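Local coordinates for protein carbohydrate oxidase (Microdochium nivale, PDB 3RJA) that oxidises the C1 hydroxyl of mono-, oligo- and polysaccharides to lactones by means of bound FAD, reducing molecular oxygen to hydrogen peroxide, at residues L211-V216 against V299-N304; L218-K221 against S225-K228; I249-Y252 against N256-I259; K335-Y340 against W353-D358. All blocks are in the same frame, centred on the assembly; numbering follows the deposited sequence. Where two conformers were deposited one is given.

Three of the four contacts involve strands of one eight-stranded antiparallel sheet, and contact 2 lies in the turn that leads out of its strand 211-217. Contacts 2, 3 and 4 are buried; contact 1 is only partly so, and it alone relies on a cation stacked on a ring, an arginine that also donates hydrogen bonds. Contact 3 is a hairpin within the sheet, built chiefly of backbone bonds, with an aspartate carboxylate at the turn, and it touches all the others: strand 258-264 pairs with 211-217 of contact 1, and 245-251 with 352-359 of contact 4. Contacts 2 and 4 are apolar aromatic packing beside helices 223-239 and 332-345. Contacts 1, 3 and 4 also reach the bound sugar analogue.

Contact 1: residues L211-V216 against V299-N304. With ABL ((2R,3R,4R,5R)-4,5-dihydroxy-2-(hydroxymethyl)-6-oxopiperidin-3-yl beta-D-glucopyranoside), chain G.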
# COMPACT_ATOMS: atom_id res chain seq x y z
N LEU A 211 17.66 -0.17 16.60
CA LEU A 211 16.45 0.60 16.26
C LEU A 211 15.73 0.96 17.53
O LEU A 211 15.76 0.21 18.53
CB LEU A 211 15.50 -0.22 15.38
CG LEU A 211 15.99 -0.64 13.99
CD1 LEU A 211 15.12 -1.76 13.40
CD2 LEU A 211 16.16 0.56 13.00
N THR A 212 15.07 2.11 17.50
CA THR A 212 14.29 2.55 18.64
C THR A 212 12.84 2.85 18.22
O THR A 212 12.57 3.71 17.36
CB THR A 212 14.90 3.82 19.27
OG1 THR A 212 16.21 3.53 19.73
CG2 THR A 212 14.06 4.29 20.43
N ARG A 213 11.92 2.15 18.86
CA ARG A 213 10.52 2.48 18.72
C ARG A 213 10.19 3.59 19.70
O ARG A 213 10.59 3.53 20.86
CB ARG A 213 9.64 1.28 19.02
CG ARG A 213 8.17 1.66 19.15
CD ARG A 213 7.28 0.44 19.04
NE ARG A 213 5.90 0.89 19.03
CZ ARG A 213 4.86 0.15 18.66
NH1 ARG A 213 5.03 -1.10 18.24
NH2 ARG A 213 3.65 0.68 18.69
N PHE A 214 9.46 4.58 19.23
CA PHE A 214 9.10 5.69 20.08
C PHE A 214 7.65 6.07 19.90
O PHE A 214 6.99 5.65 18.93
CB PHE A 214 10.05 6.89 19.84
CG PHE A 214 9.96 7.48 18.47
CD1 PHE A 214 9.08 8.52 18.20
CD2 PHE A 214 10.79 7.04 17.45
CE1 PHE A 214 9.02 9.14 16.95
CE2 PHE A 214 10.74 7.61 16.20
CZ PHE A 214 9.86 8.66 15.93
N GLY A 215 7.15 6.86 20.85
CA GLY A 215 5.75 7.22 20.90
C GLY A 215 5.55 8.44 21.78
O GLY A 215 6.29 8.62 22.76
N VAL A 216 4.57 9.27 21.41
CA VAL A 216 4.20 10.46 22.18
C VAL A 216 2.68 10.56 22.26
O VAL A 216 2.01 10.69 21.23
CB VAL A 216 4.74 11.78 21.53
CG1 VAL A 216 4.32 12.99 22.36
CG2 VAL A 216 6.27 11.72 21.35
N VAL A 299 9.78 -5.60 13.00
CA VAL A 299 8.71 -6.17 12.17
C VAL A 299 7.53 -6.71 13.01
O VAL A 299 6.36 -6.41 12.72
CB VAL A 299 9.22 -7.24 11.20
CG1 VAL A 299 8.08 -7.65 10.18
CG2 VAL A 299 10.41 -6.72 10.43
N LEU A 300 7.86 -7.48 14.05
CA LEU A 300 6.85 -8.00 14.96
C LEU A 300 6.16 -6.85 15.70
O LEU A 300 4.92 -6.84 15.85
CB LEU A 300 7.48 -8.98 15.99
CG LEU A 300 6.50 -9.65 16.98
CD1 LEU A 300 5.34 -10.32 16.21
CD2 LEU A 300 7.26 -10.67 17.90
N SER A 301 6.96 -5.90 16.17
CA SER A 301 6.44 -4.83 17.03
C SER A 301 5.28 -4.03 16.42
O SER A 301 4.36 -3.70 17.13
CB SER A 301 7.55 -3.86 17.41
OG SER A 301 7.07 -2.95 18.36
N TYR A 302 5.34 -3.74 15.11
CA TYR A 302 4.30 -2.92 14.47
C TYR A 302 3.27 -3.74 13.67
O TYR A 302 2.43 -3.18 12.97
CB TYR A 302 4.93 -1.80 13.60
CG TYR A 302 5.21 -0.49 14.34
CD1 TYR A 302 4.19 0.22 14.97
CD2 TYR A 302 6.50 0.03 14.42
CE1 TYR A 302 4.44 1.41 15.64
CE2 TYR A 302 6.77 1.21 15.10
CZ TYR A 302 5.73 1.90 15.70
OH TYR A 302 6.00 3.09 16.37
N SER A 303 3.31 -5.08 13.82
CA SER A 303 2.48 -5.99 13.01
C SER A 303 1.02 -6.12 13.45
O SER A 303 0.15 -6.49 12.62
CB SER A 303 3.10 -7.41 13.01
OG SER A 303 3.03 -7.98 14.31
N ASN A 304 0.76 -5.86 14.73
CA ASN A 304 -0.54 -6.08 15.35
C ASN A 304 -0.93 -7.56 15.45
O ASN A 304 -2.11 -7.87 15.59
CB ASN A 304 -1.65 -5.30 14.63
CG ASN A 304 -1.55 -3.81 14.85
OD1 ASN A 304 -1.24 -3.37 15.96
ND2 ASN A 304 -1.79 -3.02 13.80
C1A ABL G . -2.65 0.33 6.93
O1A ABL G . -2.18 0.76 5.85
C2A ABL G . -2.04 0.76 8.28
O2A ABL G . -0.64 0.92 8.09
C3A ABL G . -2.32 -0.24 9.43
O3A ABL G . -1.99 0.43 10.67
C4A ABL G . -3.80 -0.58 9.46
O1 ABL G . -4.13 -1.48 10.54
C5A ABL G . -4.19 -1.28 8.11
N5 ABL G . -3.72 -0.50 6.93
C6A ABL G . -5.73 -1.42 7.93
O6A ABL G . -6.11 -2.52 7.09
C1 ABL G . -4.69 -0.94 11.78
C2 ABL G . -5.51 -2.03 12.51
O2 ABL G . -6.56 -2.48 11.64
C3 ABL G . -6.07 -1.44 13.82
O3 ABL G . -6.82 -2.41 14.55
C4 ABL G . -4.88 -0.86 14.66
O4 ABL G . -5.32 -0.32 15.89
C5 ABL G . -4.14 0.21 13.84
O5 ABL G . -3.68 -0.41 12.62
C6 ABL G . -2.99 0.85 14.62
O6 ABL G . -2.07 -0.05 15.14
O HOH W 1 4.91 3.78 19.29
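Arg213 projects from strand 211-217, part of the large antiparallel sheet of the sugar-binding region, to Ser301 and Tyr302 at the C-terminal end of helix 295-301. Stacking is one half of the contact. The guanidinium lies flat over a face of the Tyr302 ring, taken here in one of its two modelled conformers, with the planes 20° apart. CZ of Arg213 is 3.7 Å from the centroid of that ring, a cation-pi pair. Hydrogen bonding is the other half. With CG anti to the backbone N (chi1 169°) and the chain extended to NE, NH1 of Arg213 reaches Ser301 OG at 2.8 Å, nearly in the guanidinium plane. It also makes a weak bond to Ser301 O, 2.9 Å away, a helix-end carbonyl that probably attracts the positive charge. Arginine suits the place because its face can stack while its edge donates. A water accepts from Arg213 NE at 3.1 Å and donates to Phe214 O at 2.8 Å and to Tyr302 OH. That hydroxyl is also bonded to Gly261 O of the neighbouring strand. Where the chain turns on past the helix, Asn304 ND2 donates to O6 of the bound sugar analogue at 3.3 Å.

Contact 2: residues L218-K221 against S225-K228. With NAG (2-acetamido-2-deoxy-beta-D-glucopyranose), chain C.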
# COMPACT_ATOMS: atom_id res chain seq x y z
N LEU A 218 -0.19 12.78 22.62
CA LEU A 218 -0.18 14.20 22.31
C LEU A 218 -1.00 15.03 23.28
O LEU A 218 -0.65 16.17 23.57
CB LEU A 218 -0.64 14.47 20.87
CG LEU A 218 0.35 13.92 19.83
CD1 LEU A 218 -0.30 13.81 18.45
CD2 LEU A 218 1.61 14.81 19.82
N ASN A 219 -2.08 14.42 23.78
CA ASN A 219 -3.10 15.11 24.57
C ASN A 219 -3.67 16.41 23.98
O ASN A 219 -3.77 17.40 24.69
CB ASN A 219 -2.63 15.30 26.02
CG ASN A 219 -2.37 13.98 26.70
OD1 ASN A 219 -3.23 13.10 26.70
ND2 ASN A 219 -1.19 13.81 27.27
N TRP A 220 -4.04 16.38 22.69
CA TRP A 220 -4.76 17.49 22.07
C TRP A 220 -6.25 17.39 22.43
O TRP A 220 -6.99 16.61 21.81
CB TRP A 220 -4.55 17.50 20.54
CG TRP A 220 -3.12 17.61 20.09
CD1 TRP A 220 -2.06 18.06 20.83
CD2 TRP A 220 -2.59 17.23 18.82
NE1 TRP A 220 -0.91 18.01 20.09
CE2 TRP A 220 -1.20 17.51 18.85
CE3 TRP A 220 -3.15 16.71 17.64
CZ2 TRP A 220 -0.36 17.28 17.74
CZ3 TRP A 220 -2.33 16.48 16.55
CH2 TRP A 220 -0.94 16.75 16.61
N LYS A 221 -6.67 18.15 23.43
CA LYS A 221 -8.03 18.07 23.97
C LYS A 221 -9.00 19.00 23.26
O LYS A 221 -10.20 18.92 23.48
CB LYS A 221 -8.06 18.40 25.48
CG LYS A 221 -7.12 17.54 26.37
CD LYS A 221 -7.31 16.06 26.08
CE LYS A 221 -6.64 15.19 27.13
NZ LYS A 221 -6.55 13.80 26.62
N SER A 225 -5.31 23.31 20.29
CA SER A 225 -4.13 22.48 20.50
C SER A 225 -3.82 21.60 19.28
O SER A 225 -2.65 21.47 18.86
CB SER A 225 -4.32 21.60 21.75
OG SER A 225 -4.61 22.38 22.90
N ALA A 226 -4.87 21.00 18.69
CA ALA A 226 -4.69 20.14 17.52
C ALA A 226 -4.17 20.93 16.31
O ALA A 226 -3.32 20.43 15.56
CB ALA A 226 -6.01 19.44 17.17
N LEU A 227 -4.68 22.14 16.13
CA LEU A 227 -4.28 23.04 15.05
C LEU A 227 -2.80 23.42 15.19
O LEU A 227 -2.03 23.34 14.22
CB LEU A 227 -5.15 24.28 15.14
CG LEU A 227 -5.78 25.06 13.98
CD1 LEU A 227 -6.27 24.18 12.86
CD2 LEU A 227 -6.92 25.94 14.55
N LYS A 228 -2.40 23.81 16.40
CA LYS A 228 -1.00 24.14 16.69
C LYS A 228 -0.08 22.93 16.60
O LYS A 228 1.08 23.06 16.23
CB LYS A 228 -0.85 24.78 18.08
CG LYS A 228 -1.42 26.19 18.25
CD LYS A 228 -1.06 26.72 19.67
CE LYS A 228 -2.17 27.59 20.33
NZ LYS A 228 -2.55 28.81 19.54
C1 NAG C . -7.46 24.02 24.79
C2 NAG C . -8.10 25.21 25.49
C3 NAG C . -7.01 26.20 25.83
C4 NAG C . -5.97 25.50 26.69
C5 NAG C . -5.56 24.13 26.14
C6 NAG C . -4.85 23.35 27.24
C7 NAG C . -8.91 26.91 23.92
C8 NAG C . -10.08 27.46 23.16
N2 NAG C . -9.14 25.84 24.69
O3 NAG C . -7.54 27.31 26.54
O4 NAG C . -4.87 26.37 26.76
O5 NAG C . -6.66 23.35 25.73
O6 NAG C . -5.05 24.05 28.44
O7 NAG C . -7.80 27.44 23.83
O HOH W 2 -4.26 20.56 24.94
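The turn between strand 211-217 and helix 223-239 folds back on the start of that helix, laying Trp220 against Ser225 and Ala226. The indole meets the helix with one face. Ala226 CA sits 3.5 Å above the ring plane of Trp220, offset toward the rim, and Ala226 CB is 4.0 Å from Trp220 CE3. Over the same face, toward the pyrrole side, lies the carbonyl of Ser225, whose O is 4.0 Å from Trp220 CD1. Leu218 CD1 covers the opposite face, 3.5 Å above the plane, so the flat ring is held between turn and helix. Alanine suits its position: a bare methyl lets the indole approach the helix backbone, while its other neighbours are Val338 and Phe342 of helix 332-345.

Helix 223-239 is the connection of a beta-alpha-beta crossover, whose parallel strands 211-217 and 245-251 are separated in the sheet by strand 258-264. Trp220 also packs on Ile249 and Pro257, and thus ties the helix to the strands beneath. With an alanine here in place of Trp220, a gap would probably open between Leu218 and Ala226, and the first turn of the helix could shift.

Polar links join the two segments as well. Asn219 adopts a left-handed backbone conformation, which asparagine tolerates well, and its ND2 bonds to Gly284 O. A water donates to Asn219 O at 3.2 Å and is hydrogen-bonded to Ser225 OG, in the conformer described, at 2.8 Å. Ser225 N is held by OD1 of Asn222, which precedes the helix.

Contact 3: residues I249-Y252 against N256-I259; sequences IGDY and NPGI. With ABL ((2R,3R,4R,5R)-4,5-dihydroxy-2-(hydroxymethyl)-6-oxopiperidin-3-yl beta-D-glucopyranoside), chain G.
Gly250 and Gly258 face each other as an antiparallel hydrogen-bonded pair, each N donating to the other's O at 2.9 Å. A side chain on Gly250 would run into the hydroxyl of Tyr252, which is consistent with a glycine at this place. One step along, Ile249 and Ile259 form a non-hydrogen-bonded pair, their CG1 atoms 4.4 Å apart on the face where Ile249 also meets Pro257. Such branched side chains suit a strand whose face is buried.

These pairs close the beta hairpin of strands 245-251 and 258-264. At its turn, Asp251 swings its carboxylate across to the other arm, CG anti to the backbone N (chi1 -169°). Asn256 N donates to Asp251 OD1 at 3.0 Å, on the syn side but 35° out of the carboxylate plane. Gly253 N, Gly255 N and the hydroxyl of Tyr341 grip the same carboxylate. A water accepts from Tyr252 N at 2.9 Å and donates to Asn256 O at 2.8 Å.

Tyr252, which leads into the turn, lays a ring face on the sugar analogue, as aromatic residues often do in carbohydrate sites. Its CE1 comes within 3.4 Å of the analogue's C6, and Glu260 OE1 holds the Tyr252 hydroxyl.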
# COMPACT_ATOMS: atom_id res chain seq x y z
N ILE A 249 1.35 10.75 12.81
CA ILE A 249 0.33 11.02 13.83
C ILE A 249 -0.80 10.05 13.53
O ILE A 249 -1.22 9.90 12.37
CB ILE A 249 -0.27 12.45 13.74
CG1 ILE A 249 0.82 13.52 13.88
CG2 ILE A 249 -1.39 12.66 14.79
CD1 ILE A 249 0.43 14.88 13.26
N GLY A 250 -1.30 9.39 14.57
CA GLY A 250 -2.42 8.47 14.43
C GLY A 250 -3.37 8.67 15.59
O GLY A 250 -2.94 9.01 16.68
N ASP A 251 -4.67 8.49 15.33
CA ASP A 251 -5.68 8.46 16.39
C ASP A 251 -6.60 7.26 16.18
O ASP A 251 -7.33 7.20 15.19
CB ASP A 251 -6.50 9.74 16.38
CG ASP A 251 -7.39 9.89 17.63
OD1 ASP A 251 -7.42 8.97 18.50
OD2 ASP A 251 -8.06 10.94 17.71
N TYR A 252 -6.53 6.32 17.13
CA TYR A 252 -7.35 5.12 17.17
C TYR A 252 -8.36 5.17 18.34
O TYR A 252 -9.07 4.20 18.59
CB TYR A 252 -6.45 3.87 17.30
CG TYR A 252 -5.24 4.00 16.40
CD1 TYR A 252 -5.36 3.78 15.01
CD2 TYR A 252 -4.00 4.40 16.90
CE1 TYR A 252 -4.28 3.94 14.17
CE2 TYR A 252 -2.90 4.56 16.05
CZ TYR A 252 -3.06 4.32 14.68
OH TYR A 252 -2.01 4.47 13.82
N ASN A 256 -7.75 10.61 21.00
CA ASN A 256 -6.49 10.34 21.71
C ASN A 256 -5.30 10.26 20.74
O ASN A 256 -4.61 9.24 20.66
CB ASN A 256 -6.61 9.04 22.54
CG ASN A 256 -5.47 8.86 23.54
OD1 ASN A 256 -4.87 9.83 24.02
ND2 ASN A 256 -5.16 7.61 23.86
N PRO A 257 -5.03 11.36 20.00
CA PRO A 257 -3.92 11.25 19.04
C PRO A 257 -2.52 10.98 19.66
O PRO A 257 -2.21 11.40 20.80
CB PRO A 257 -3.94 12.61 18.32
CG PRO A 257 -4.54 13.56 19.30
CD PRO A 257 -5.59 12.73 20.04
N GLY A 258 -1.68 10.29 18.90
CA GLY A 258 -0.33 10.04 19.35
C GLY A 258 0.61 10.12 18.16
O GLY A 258 0.19 9.93 17.02
N ILE A 259 1.88 10.42 18.42
CA ILE A 259 2.92 10.15 17.45
C ILE A 259 3.40 8.71 17.66
O ILE A 259 3.67 8.31 18.79
CB ILE A 259 4.08 11.16 17.59
CG1 ILE A 259 3.66 12.54 17.03
CG2 ILE A 259 5.35 10.62 16.94
CD1 ILE A 259 4.65 13.72 17.36
C1A ABL G . -2.65 0.33 6.93
O1A ABL G . -2.18 0.76 5.85
C2A ABL G . -2.04 0.76 8.28
O2A ABL G . -0.64 0.92 8.09
C3A ABL G . -2.32 -0.24 9.43
O3A ABL G . -1.99 0.43 10.67
C4A ABL G . -3.80 -0.58 9.46
O1 ABL G . -4.13 -1.48 10.54
C5A ABL G . -4.19 -1.28 8.11
N5 ABL G . -3.72 -0.50 6.93
C6A ABL G . -5.73 -1.42 7.93
O6A ABL G . -6.11 -2.52 7.09
C1 ABL G . -4.69 -0.94 11.78
C2 ABL G . -5.51 -2.03 12.51
O2 ABL G . -6.56 -2.48 11.64
C3 ABL G . -6.07 -1.44 13.82
O3 ABL G . -6.82 -2.41 14.55
C4 ABL G . -4.88 -0.86 14.66
O4 ABL G . -5.32 -0.32 15.89
C5 ABL G . -4.14 0.21 13.84
O5 ABL G . -3.68 -0.41 12.62
C6 ABL G . -2.99 0.85 14.62
O6 ABL G . -2.07 -0.05 15.14
O HOH W 3 -4.85 6.73 19.44

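Contact 4: residues K335-Y340 against W353-D358; sequences KNFVDY and WFYQLD. With ABL ((2R,3R,4R,5R)-4,5-dihydroxy-2-(hydroxymethyl)-6-oxopiperidin-3-yl beta-D-glucopyranoside), chain G.
Phe337 stretches from helix 332-345 to Tyr355 and Leu357 of strand 352-359. Its CB points to the strand, and CG lies anti to the backbone N (chi1 177°), which carries the ring outward across the interface. The ring also has neighbours outside the pair: Trp409 stacks on it and Phe388 of the next strand touches it. The tip, CZ, does the touching here. It stands 4.2 Å above the plane of the Tyr355 ring, over its centre, the edge of one ring directed at the face of the other. This T-shaped stack has its centroids 5.5 Å apart and planes at 86°. CZ of Phe337 also lies 4.2 Å from Leu357 CD2, a methyl that completes the apolar seat. Tyr355 keeps its hydroxyl bonded to that of Tyr341.

The helix thus packs on one face of the antiparallel sheet, and strand alternation sends Phe354 and Gln356 to the other, where the sugar analogue binds. Phe354, stacked on Tyr389, brings CE2 to 3.9 Å from C1 of the analogue. Gln356 extends beyond CG, setting its CD 4.1 Å from C2A of the lactam ring. Were Gln356 exchanged for an alanine, the hydroxyls at C2A and C3A would probably lose a polar neighbour and a gap would open beside the lactam ring. On the same face Asp358, in the conformer described, forms a salt bridge from OD2 to Arg248 NH2.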
# COMPACT_ATOMS: atom_id res chain seq x y z
N LYS A 335 -7.51 23.73 9.23
CA LYS A 335 -8.62 24.32 9.97
C LYS A 335 -9.88 23.48 9.75
O LYS A 335 -10.54 23.13 10.72
CB LYS A 335 -8.86 25.79 9.55
CG LYS A 335 -9.84 26.55 10.50
CD LYS A 335 -10.25 27.92 9.91
CE LYS A 335 -9.04 28.67 9.30
NZ LYS A 335 -9.35 30.03 8.74
N ASN A 336 -10.18 23.15 8.49
CA ASN A 336 -11.38 22.38 8.16
C ASN A 336 -11.22 20.97 8.69
O ASN A 336 -12.16 20.40 9.21
CB ASN A 336 -11.61 22.33 6.64
CG ASN A 336 -11.88 23.70 6.04
OD1 ASN A 336 -12.17 24.64 6.77
ND2 ASN A 336 -11.78 23.81 4.70
N PHE A 337 -10.01 20.42 8.57
CA PHE A 337 -9.75 19.06 9.05
C PHE A 337 -10.06 18.93 10.55
O PHE A 337 -10.76 18.02 10.97
CB PHE A 337 -8.29 18.66 8.77
CG PHE A 337 -7.92 17.29 9.30
CD1 PHE A 337 -7.46 17.13 10.60
CD2 PHE A 337 -8.01 16.18 8.48
CE1 PHE A 337 -7.11 15.87 11.10
CE2 PHE A 337 -7.66 14.92 8.98
CZ PHE A 337 -7.21 14.77 10.28
N VAL A 338 -9.52 19.86 11.34
CA VAL A 338 -9.70 19.87 12.79
C VAL A 338 -11.15 20.19 13.23
O VAL A 338 -11.62 19.61 14.22
CB VAL A 338 -8.65 20.81 13.45
CG1 VAL A 338 -8.94 21.02 14.94
CG2 VAL A 338 -7.21 20.22 13.25
N ASP A 339 -11.84 21.07 12.49
CA ASP A 339 -13.28 21.33 12.73
C ASP A 339 -14.09 20.02 12.67
O ASP A 339 -14.83 19.69 13.61
CB ASP A 339 -13.82 22.35 11.71
CG ASP A 339 -13.51 23.82 12.10
OD1 ASP A 339 -13.12 24.10 13.25
OD2 ASP A 339 -13.67 24.69 11.24
N TYR A 340 -13.89 19.25 11.58
CA TYR A 340 -14.56 17.97 11.37
C TYR A 340 -14.13 16.95 12.41
O TYR A 340 -14.95 16.23 12.96
CB TYR A 340 -14.20 17.47 9.96
CG TYR A 340 -15.16 16.46 9.37
CD1 TYR A 340 -15.01 15.09 9.59
CD2 TYR A 340 -16.23 16.89 8.58
CE1 TYR A 340 -15.91 14.16 9.03
CE2 TYR A 340 -17.11 15.98 7.99
CZ TYR A 340 -16.94 14.62 8.23
OH TYR A 340 -17.82 13.73 7.67
N TRP A 353 -12.97 3.81 13.99
CA TRP A 353 -12.39 4.55 12.88
C TRP A 353 -11.02 5.03 13.32
O TRP A 353 -10.77 5.17 14.52
CB TRP A 353 -13.26 5.74 12.40
CG TRP A 353 -13.52 6.82 13.45
CD1 TRP A 353 -14.67 6.98 14.21
CD2 TRP A 353 -12.64 7.89 13.84
NE1 TRP A 353 -14.53 8.06 15.05
CE2 TRP A 353 -13.30 8.64 14.85
CE3 TRP A 353 -11.34 8.28 13.44
CZ2 TRP A 353 -12.72 9.78 15.46
CZ3 TRP A 353 -10.76 9.40 14.06
CH2 TRP A 353 -11.45 10.12 15.07
N PHE A 354 -10.14 5.28 12.34
CA PHE A 354 -8.89 5.98 12.57
C PHE A 354 -8.48 6.87 11.38
O PHE A 354 -9.00 6.71 10.26
CB PHE A 354 -7.78 5.00 12.97
CG PHE A 354 -7.30 4.11 11.85
CD1 PHE A 354 -6.44 4.60 10.87
CD2 PHE A 354 -7.69 2.76 11.81
CE1 PHE A 354 -5.97 3.76 9.84
CE2 PHE A 354 -7.23 1.91 10.80
CZ PHE A 354 -6.37 2.42 9.80
N TYR A 355 -7.58 7.81 11.63
CA TYR A 355 -6.78 8.43 10.56
C TYR A 355 -5.31 8.21 10.91
O TYR A 355 -4.95 8.03 12.07
CB TYR A 355 -7.08 9.92 10.39
CG TYR A 355 -6.63 10.74 11.59
CD1 TYR A 355 -5.30 11.14 11.71
CD2 TYR A 355 -7.54 11.11 12.60
CE1 TYR A 355 -4.88 11.89 12.80
CE2 TYR A 355 -7.13 11.86 13.70
CZ TYR A 355 -5.80 12.24 13.78
OH TYR A 355 -5.35 12.97 14.85
N GLN A 356 -4.46 8.21 9.90
CA GLN A 356 -3.01 8.26 10.07
C GLN A 356 -2.49 9.37 9.19
O GLN A 356 -2.82 9.42 7.99
CB GLN A 356 -2.35 6.93 9.70
CG GLN A 356 -2.83 5.79 10.56
CD GLN A 356 -2.41 4.43 10.10
OE1 GLN A 356 -2.13 3.54 10.91
NE2 GLN A 356 -2.37 4.25 8.79
N LEU A 357 -1.70 10.26 9.78
CA LEU A 357 -0.99 11.28 9.04
C LEU A 357 0.50 10.90 9.00
O LEU A 357 1.26 11.20 9.95
CB LEU A 357 -1.19 12.66 9.67
CG LEU A 357 -2.61 13.13 10.07
CD1 LEU A 357 -2.59 14.57 10.63
CD2 LEU A 357 -3.63 13.06 8.96
N ASP A 358 0.87 10.24 7.89
CA ASP A 358 2.23 9.75 7.70
C ASP A 358 3.16 10.81 7.12
O ASP A 358 2.83 11.48 6.16
CB ASP A 358 2.24 8.49 6.82
CG ASP A 358 1.79 7.27 7.59
OD1 ASP A 358 0.57 7.14 7.80
OD2 ASP A 358 2.65 6.47 8.03
C1A ABL G . -2.65 0.33 6.93
O1A ABL G . -2.18 0.76 5.85
C2A ABL G . -2.04 0.76 8.28
O2A ABL G . -0.64 0.92 8.09
C3A ABL G . -2.32 -0.24 9.43
O3A ABL G . -1.99 0.43 10.67
C4A ABL G . -3.80 -0.58 9.46
O1 ABL G . -4.13 -1.48 10.54
C5A ABL G . -4.19 -1.28 8.11
N5 ABL G . -3.72 -0.50 6.93
C6A ABL G . -5.73 -1.42 7.93
O6A ABL G . -6.11 -2.52 7.09
C1 ABL G . -4.69 -0.94 11.78
C2 ABL G . -5.51 -2.03 12.51
O2 ABL G . -6.56 -2.48 11.64
C3 ABL G . -6.07 -1.44 13.82
O3 ABL G . -6.82 -2.41 14.55
C4 ABL G . -4.88 -0.86 14.66
O4 ABL G . -5.32 -0.32 15.89
C5 ABL G . -4.14 0.21 13.84
O5 ABL G . -3.68 -0.41 12.62
C6 ABL G . -2.99 0.85 14.62
O6 ABL G . -2.07 -0.05 15.14